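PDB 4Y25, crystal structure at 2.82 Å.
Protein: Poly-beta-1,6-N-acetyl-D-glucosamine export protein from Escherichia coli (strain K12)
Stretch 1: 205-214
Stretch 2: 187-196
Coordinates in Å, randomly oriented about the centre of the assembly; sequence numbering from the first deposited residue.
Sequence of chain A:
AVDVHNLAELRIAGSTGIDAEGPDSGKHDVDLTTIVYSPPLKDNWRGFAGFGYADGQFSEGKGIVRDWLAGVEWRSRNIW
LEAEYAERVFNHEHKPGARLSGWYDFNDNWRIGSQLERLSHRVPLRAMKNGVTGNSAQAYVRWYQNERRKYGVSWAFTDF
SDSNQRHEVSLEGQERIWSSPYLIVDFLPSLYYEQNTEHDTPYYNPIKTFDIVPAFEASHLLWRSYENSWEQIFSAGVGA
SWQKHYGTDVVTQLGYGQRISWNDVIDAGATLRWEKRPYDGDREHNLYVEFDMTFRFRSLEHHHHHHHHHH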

ATOM      1  N   ASN A 205      -0.807  -2.920 -19.295  1.00103.20           N
ATOM      2  CA  ASN A 205      -0.771  -1.472 -19.429  1.00104.44           C
ATOM      3  C   ASN A 205      -2.068  -0.924 -20.017  1.00100.84           C
ATOM      4  O   ASN A 205      -2.086  -0.462 -21.158  1.00 91.52           O
ATOM      5  CB  ASN A 205       0.414  -1.057 -20.302  1.00104.39           C
ATOM      6  CG  ASN A 205       0.921   0.328 -19.975  1.00108.15           C
ATOM      7  OD1 ASN A 205       1.147   0.658 -18.811  1.00111.25           O
ATOM      8  ND2 ASN A 205       1.108   1.148 -21.003  1.00 98.91           N
ATOM      9  N   PRO A 206      -3.160  -0.973 -19.235  1.00 92.89           N
ATOM     10  CA  PRO A 206      -4.465  -0.502 -19.711  1.00 79.44           C
ATOM     11  C   PRO A 206      -4.435   0.982 -20.064  1.00101.53           C
ATOM     12  O   PRO A 206      -3.888   1.785 -19.308  1.00128.16           O
ATOM     13  CB  PRO A 206      -5.390  -0.770 -18.521  1.00 85.81           C
ATOM     14  CG  PRO A 206      -4.486  -0.741 -17.335  1.00 97.43           C
ATOM     15  CD  PRO A 206      -3.199  -1.344 -17.809  1.00 87.62           C
ATOM     16  N   ILE A 207      -5.019   1.332 -21.204  1.00 88.38           N
ATOM     17  CA  ILE A 207      -4.936   2.688 -21.734  1.00 94.83           C
ATOM     18  C   ILE A 207      -5.731   3.691 -20.902  1.00101.35           C
ATOM     19  O   ILE A 207      -5.244   4.781 -20.600  1.00118.32           O
ATOM     20  CB  ILE A 207      -5.435   2.742 -23.186  1.00 98.51           C
ATOM     21  CG1 ILE A 207      -4.480   1.968 -24.093  1.00108.43           C
ATOM     22  CG2 ILE A 207      -5.549   4.179 -23.662  1.00 86.32           C
ATOM     23  CD1 ILE A 207      -5.161   1.347 -25.293  1.00128.73           C
ATOM     24  N   LYS A 208      -6.954   3.323 -20.538  1.00 92.92           N
ATOM     25  CA  LYS A 208      -7.800   4.200 -19.736  1.00100.01           C
ATOM     26  C   LYS A 208      -8.806   3.392 -18.923  1.00105.16           C
ATOM     27  O   LYS A 208      -9.775   2.860 -19.464  1.00 99.80           O
ATOM     28  CB  LYS A 208      -8.520   5.214 -20.630  1.00 89.23           C
ATOM     29  CG  LYS A 208      -9.204   6.337 -19.870  1.00 91.39           C
ATOM     30  CD  LYS A 208      -9.592   7.479 -20.797  1.00 95.81           C
ATOM     31  CE  LYS A 208      -8.363   8.135 -21.408  1.00108.74           C
ATOM     32  NZ  LYS A 208      -8.716   9.298 -22.269  1.00119.98           N
ATOM     33  N   THR A 209      -8.560   3.303 -17.620  1.00104.45           N
ATOM     34  CA  THR A 209      -9.404   2.523 -16.724  1.00 94.26           C
ATOM     35  C   THR A 209     -10.042   3.418 -15.666  1.00102.30           C
ATOM     36  O   THR A 209      -9.414   4.356 -15.173  1.00 95.26           O
ATOM     37  CB  THR A 209      -8.599   1.406 -16.032  1.00 99.80           C
ATOM     38  OG1 THR A 209      -7.839   0.688 -17.012  1.00124.01           O
ATOM     39  CG2 THR A 209      -9.521   0.437 -15.304  1.00 98.46           C
ATOM     40  N   PHE A 210     -11.293   3.133 -15.327  1.00100.27           N
ATOM     41  CA  PHE A 210     -11.985   3.875 -14.282  1.00 92.51           C
ATOM     42  C   PHE A 210     -12.877   2.942 -13.472  1.00 90.95           C
ATOM     43  O   PHE A 210     -13.667   2.182 -14.033  1.00 79.89           O
ATOM     44  CB  PHE A 210     -12.805   5.016 -14.887  1.00 92.05           C
ATOM     45  CG  PHE A 210     -13.551   5.829 -13.871  1.00 90.05           C
ATOM     46  CD1 PHE A 210     -12.878   6.703 -13.037  1.00106.11           C
ATOM     47  CD2 PHE A 210     -14.926   5.725 -13.756  1.00 91.98           C
ATOM     48  CE1 PHE A 210     -13.561   7.455 -12.101  1.00108.67           C
ATOM     49  CE2 PHE A 210     -15.615   6.474 -12.824  1.00 97.68           C
ATOM     50  CZ  PHE A 210     -14.932   7.340 -11.996  1.00 98.59           C
ATOM     51  N   ASP A 211     -12.732   2.993 -12.151  1.00 85.92           N
ATOM     52  CA  ASP A 211     -13.480   2.106 -11.267  1.00 88.58           C
ATOM     53  C   ASP A 211     -14.266   2.872 -10.210  1.00 87.93           C
ATOM     54  O   ASP A 211     -13.787   3.858  -9.653  1.00 88.98           O
ATOM     55  CB  ASP A 211     -12.542   1.112 -10.573  1.00 81.83           C
ATOM     56  CG  ASP A 211     -11.616   0.401 -11.540  1.00106.18           C
ATOM     57  OD1 ASP A 211     -11.999   0.209 -12.711  1.00121.32           O
ATOM     58  OD2 ASP A 211     -10.499   0.027 -11.124  1.00123.99           O
ATOM     59  N   ILE A 212     -15.478   2.404  -9.941  1.00 88.73           N
ATOM     60  CA  ILE A 212     -16.254   2.890  -8.812  1.00 76.60           C
ATOM     61  C   ILE A 212     -16.584   1.706  -7.914  1.00 74.70           C
ATOM     62  O   ILE A 212     -17.370   0.840  -8.291  1.00 87.97           O
ATOM     63  CB  ILE A 212     -17.554   3.582  -9.254  1.00 75.38           C
ATOM     64  CG1 ILE A 212     -17.247   4.756 -10.184  1.00 99.69           C
ATOM     65  CG2 ILE A 212     -18.341   4.049  -8.043  1.00 70.16           C
ATOM     66  CD1 ILE A 212     -18.483   5.464 -10.706  1.00 98.76           C
ATOM     67  N   VAL A 213     -15.968   1.656  -6.739  1.00 78.05           N
ATOM     68  CA  VAL A 213     -16.200   0.549  -5.818  1.00 88.12           C
ATOM     69  C   VAL A 213     -16.630   1.031  -4.439  1.00 86.96           C
ATOM     70  O   VAL A 213     -15.792   1.429  -3.631  1.00 89.08           O
ATOM     71  CB  VAL A 213     -14.944  -0.334  -5.654  1.00 81.19           C
ATOM     72  CG1 VAL A 213     -15.260  -1.533  -4.771  1.00 90.90           C
ATOM     73  CG2 VAL A 213     -14.422  -0.792  -7.007  1.00 73.43           C
ATOM     74  N   PRO A 214     -17.944   1.011  -4.169  1.00 92.42           N
ATOM     75  CA  PRO A 214     -18.424   1.270  -2.811  1.00 88.14           C
ATOM     76  C   PRO A 214     -18.177   0.057  -1.925  1.00 84.76           C
ATOM     77  O   PRO A 214     -18.501  -1.066  -2.312  1.00 83.01           O
ATOM     78  CB  PRO A 214     -19.919   1.530  -3.005  1.00 73.40           C
ATOM     79  CG  PRO A 214     -20.267   0.786  -4.239  1.00 67.02           C
ATOM     80  CD  PRO A 214     -19.051   0.848  -5.126  1.00 88.59           C
TER
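Stretch 2, residues 187-196: FLPSLYYEQN

The most unusual feature of this contact lies at one end of it, where the side chain of Asn196 takes over the work of a backbone. Its ND2 donates a short hydrogen bond to Pro206 O (2.6 Å) and a second to Glu194 OE2 (3.0 Å), within its own stretch. The nitrogen of a side-chain carboxamide carries two hydrogens, so it can serve both acceptors, and Pro206 O gains a partner just beyond the regular strand pairing. The CA-to-CB bond of Asn196 points toward stretch 1, and chi1 is in the m well. Nearby, Asn196 OD1 lies 2.8 Å from Asn205 OD1; two acceptors cannot bond to each other, and each is satisfied elsewhere in the structure.

From here stretch 2 runs alongside stretch 1 as an antiparallel strand. Residues 190-195 pair with 208-213, their directions differing by 176° and their axes approaching to 4.8 Å. Three pairs are hydrogen-bonded in both directions. Thr209 N donates to Glu194 O (2.9 Å) and Glu194 N to Thr209 O (3.1 Å); Asp211 N donates to Tyr192 O (3.0 Å) and Tyr192 N to Asp211 O (3.3 Å); Val213 N donates to Ser190 O and Ser190 N to Val213 O, both at 3.0 Å. Asn196 N extends the ladder to Ile207 O (3.0 Å). Between these rungs, CA-H...O contacts help close the gap, as from Phe210 CA to Tyr192 O (3.4 Å).

Side chains alternate between the two faces. One carries Lys208 opposite Gln195, Phe210 opposite Tyr193 and Ile212 opposite Leu191, each a non-hydrogen-bonded pair. Phe210 CD1 meets the edge of the Tyr193 ring at CD1 (4.2 Å), while Ile212 CG1 packs on Leu191 CD2 (3.6 Å). Aromatic and branched side chains suit these positions because they can cover the neighbouring strand with apolar surface. Lys208 adds the aliphatic part of its long chain, with CE 3.5 Å from Tyr193 OH.

The other face carries Thr209, Asp211 and Val213 opposite Glu194, Tyr192 and Ser190. Asp211 OD2 lies at the edge of the Tyr192 ring, 3.9 Å from CD2, where ring hydrogens present a slightly positive rim to a carboxylate.

Beyond the strands, two prolines face each other, Pro214 CA being 4.1 Å from Pro189 CA. This pair follows the hydrogen-bonded pair of Val213 and Ser190, a place in the alternation where no N-H rung between the stretches is due, so proline, which lacks an amide hydrogen, costs the ladder nothing here. Side chains add to the contact, with Pro214 CB at the edge of the Phe187 ring, 4.1 Å from Phe187 CE1.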

ATOM      1  N   PHE A 187     -17.839   3.119   6.144  1.00 81.83           N
ATOM      2  CA  PHE A 187     -18.147   3.103   4.723  1.00 83.65           C
ATOM      3  C   PHE A 187     -16.951   3.681   3.978  1.00 83.68           C
ATOM      4  O   PHE A 187     -16.573   4.831   4.200  1.00 81.18           O
ATOM      5  CB  PHE A 187     -19.427   3.895   4.433  1.00 69.83           C
ATOM      6  CG  PHE A 187     -19.763   4.004   2.972  1.00 70.40           C
ATOM      7  CD1 PHE A 187     -19.924   2.867   2.197  1.00 64.63           C
ATOM      8  CD2 PHE A 187     -19.942   5.245   2.379  1.00 57.00           C
ATOM      9  CE1 PHE A 187     -20.242   2.963   0.855  1.00 72.06           C
ATOM     10  CE2 PHE A 187     -20.263   5.351   1.034  1.00 65.79           C
ATOM     11  CZ  PHE A 187     -20.412   4.209   0.271  1.00 82.13           C
ATOM     12  N   LEU A 188     -16.337   2.875   3.118  1.00 84.78           N
ATOM     13  CA  LEU A 188     -15.151   3.309   2.387  1.00 73.39           C
ATOM     14  C   LEU A 188     -15.354   3.236   0.878  1.00 74.20           C
ATOM     15  O   LEU A 188     -14.927   2.277   0.234  1.00 79.75           O
ATOM     16  CB  LEU A 188     -13.933   2.469   2.782  1.00 83.53           C
ATOM     17  CG  LEU A 188     -13.435   2.559   4.226  1.00 83.01           C
ATOM     18  CD1 LEU A 188     -14.025   1.441   5.057  1.00 84.84           C
ATOM     19  CD2 LEU A 188     -11.918   2.520   4.274  1.00101.47           C
ATOM     20  N   PRO A 189     -16.006   4.256   0.306  1.00 74.83           N
ATOM     21  CA  PRO A 189     -16.192   4.313  -1.146  1.00 84.68           C
ATOM     22  C   PRO A 189     -14.907   4.739  -1.844  1.00 87.75           C
ATOM     23  O   PRO A 189     -14.301   5.735  -1.451  1.00 83.03           O
ATOM     24  CB  PRO A 189     -17.287   5.364  -1.316  1.00 88.20           C
ATOM     25  CG  PRO A 189     -17.090   6.281  -0.154  1.00 80.03           C
ATOM     26  CD  PRO A 189     -16.603   5.420   0.987  1.00 67.98           C
ATOM     27  N   SER A 190     -14.494   3.996  -2.862  1.00 95.74           N
ATOM     28  CA  SER A 190     -13.245   4.304  -3.547  1.00100.91           C
ATOM     29  C   SER A 190     -13.445   4.564  -5.036  1.00100.25           C
ATOM     30  O   SER A 190     -14.235   3.890  -5.699  1.00102.73           O
ATOM     31  CB  SER A 190     -12.238   3.169  -3.349  1.00100.15           C
ATOM     32  OG  SER A 190     -10.944   3.560  -3.775  1.00114.41           O
ATOM     33  N   LEU A 191     -12.725   5.556  -5.548  1.00 93.19           N
ATOM     34  CA  LEU A 191     -12.674   5.823  -6.979  1.00 97.36           C
ATOM     35  C   LEU A 191     -11.228   5.754  -7.458  1.00105.31           C
ATOM     36  O   LEU A 191     -10.306   6.089  -6.716  1.00110.53           O
ATOM     37  CB  LEU A 191     -13.278   7.188  -7.309  1.00 97.92           C
ATOM     38  CG  LEU A 191     -14.725   7.428  -6.879  1.00100.68           C
ATOM     39  CD1 LEU A 191     -15.206   8.782  -7.367  1.00 96.66           C
ATOM     40  CD2 LEU A 191     -15.622   6.323  -7.395  1.00118.43           C
ATOM     41  N   TYR A 192     -11.030   5.319  -8.697  1.00 99.16           N
ATOM     42  CA  TYR A 192      -9.684   5.165  -9.230  1.00 92.02           C
ATOM     43  C   TYR A 192      -9.641   5.410 -10.733  1.00 97.75           C
ATOM     44  O   TYR A 192     -10.535   4.992 -11.469  1.00 92.00           O
ATOM     45  CB  TYR A 192      -9.144   3.771  -8.906  1.00 74.75           C
ATOM     46  CG  TYR A 192      -7.782   3.476  -9.493  1.00 88.91           C
ATOM     47  CD1 TYR A 192      -6.635   4.078  -8.984  1.00 83.20           C
ATOM     48  CD2 TYR A 192      -7.640   2.584 -10.549  1.00 91.00           C
ATOM     49  CE1 TYR A 192      -5.387   3.806  -9.518  1.00 79.94           C
ATOM     50  CE2 TYR A 192      -6.397   2.305 -11.088  1.00 91.96           C
ATOM     51  CZ  TYR A 192      -5.275   2.917 -10.570  1.00 90.32           C
ATOM     52  OH  TYR A 192      -4.042   2.636 -11.110  1.00100.57           O
ATOM     53  N   TYR A 193      -8.590   6.093 -11.175  1.00 91.03           N
ATOM     54  CA  TYR A 193      -8.395   6.407 -12.585  1.00 94.32           C
ATOM     55  C   TYR A 193      -6.949   6.132 -12.983  1.00 91.77           C
ATOM     56  O   TYR A 193      -6.020   6.525 -12.279  1.00110.29           O
ATOM     57  CB  TYR A 193      -8.767   7.867 -12.860  1.00 99.46           C
ATOM     58  CG  TYR A 193      -8.582   8.316 -14.295  1.00106.92           C
ATOM     59  CD1 TYR A 193      -9.503   7.976 -15.277  1.00113.91           C
ATOM     60  CD2 TYR A 193      -7.496   9.100 -14.663  1.00108.86           C
ATOM     61  CE1 TYR A 193      -9.341   8.393 -16.588  1.00118.65           C
ATOM     62  CE2 TYR A 193      -7.324   9.521 -15.968  1.00113.64           C
ATOM     63  CZ  TYR A 193      -8.247   9.167 -16.926  1.00122.00           C
ATOM     64  OH  TYR A 193      -8.075   9.587 -18.226  1.00129.90           O
ATOM     65  N   GLU A 194      -6.762   5.443 -14.104  1.00 86.51           N
ATOM     66  CA  GLU A 194      -5.427   5.141 -14.608  1.00 93.08           C
ATOM     67  C   GLU A 194      -5.359   5.308 -16.122  1.00105.14           C
ATOM     68  O   GLU A 194      -6.201   4.785 -16.853  1.00 95.93           O
ATOM     69  CB  GLU A 194      -5.006   3.719 -14.224  1.00 83.80           C
ATOM     70  CG  GLU A 194      -3.665   3.291 -14.813  1.00 91.94           C
ATOM     71  CD  GLU A 194      -3.346   1.826 -14.561  1.00116.55           C
ATOM     72  OE1 GLU A 194      -4.101   1.167 -13.813  1.00129.78           O
ATOM     73  OE2 GLU A 194      -2.340   1.333 -15.116  1.00104.08           O
ATOM     74  N   GLN A 195      -4.352   6.040 -16.586  1.00107.01           N
ATOM     75  CA  GLN A 195      -4.153   6.249 -18.015  1.00 99.15           C
ATOM     76  C   GLN A 195      -2.701   5.989 -18.404  1.00 97.94           C
ATOM     77  O   GLN A 195      -1.777   6.442 -17.730  1.00118.40           O
ATOM     78  CB  GLN A 195      -4.574   7.667 -18.412  1.00116.36           C
ATOM     79  CG  GLN A 195      -4.022   8.147 -19.747  1.00139.30           C
ATOM     80  CD  GLN A 195      -2.992   9.248 -19.587  1.00150.14           C
ATOM     81  OE1 GLN A 195      -2.881   9.857 -18.523  1.00160.28           O
ATOM     82  NE2 GLN A 195      -2.230   9.507 -20.645  1.00142.84           N
ATOM     83  N   ASN A 196      -2.506   5.246 -19.489  1.00 98.01           N
ATOM     84  CA  ASN A 196      -1.169   4.951 -19.991  1.00106.44           C
ATOM     85  C   ASN A 196      -1.002   5.409 -21.434  1.00114.93           C
ATOM     86  O   ASN A 196      -1.904   6.029 -21.999  1.00124.23           O
ATOM     87  CB  ASN A 196      -0.874   3.457 -19.874  1.00105.55           C
ATOM     88  CG  ASN A 196      -0.754   3.000 -18.436  1.00104.72           C
ATOM     89  OD1 ASN A 196       0.294   3.151 -17.811  1.00 92.47           O
ATOM     90  ND2 ASN A 196      -1.831   2.432 -17.903  1.00110.94           N
TER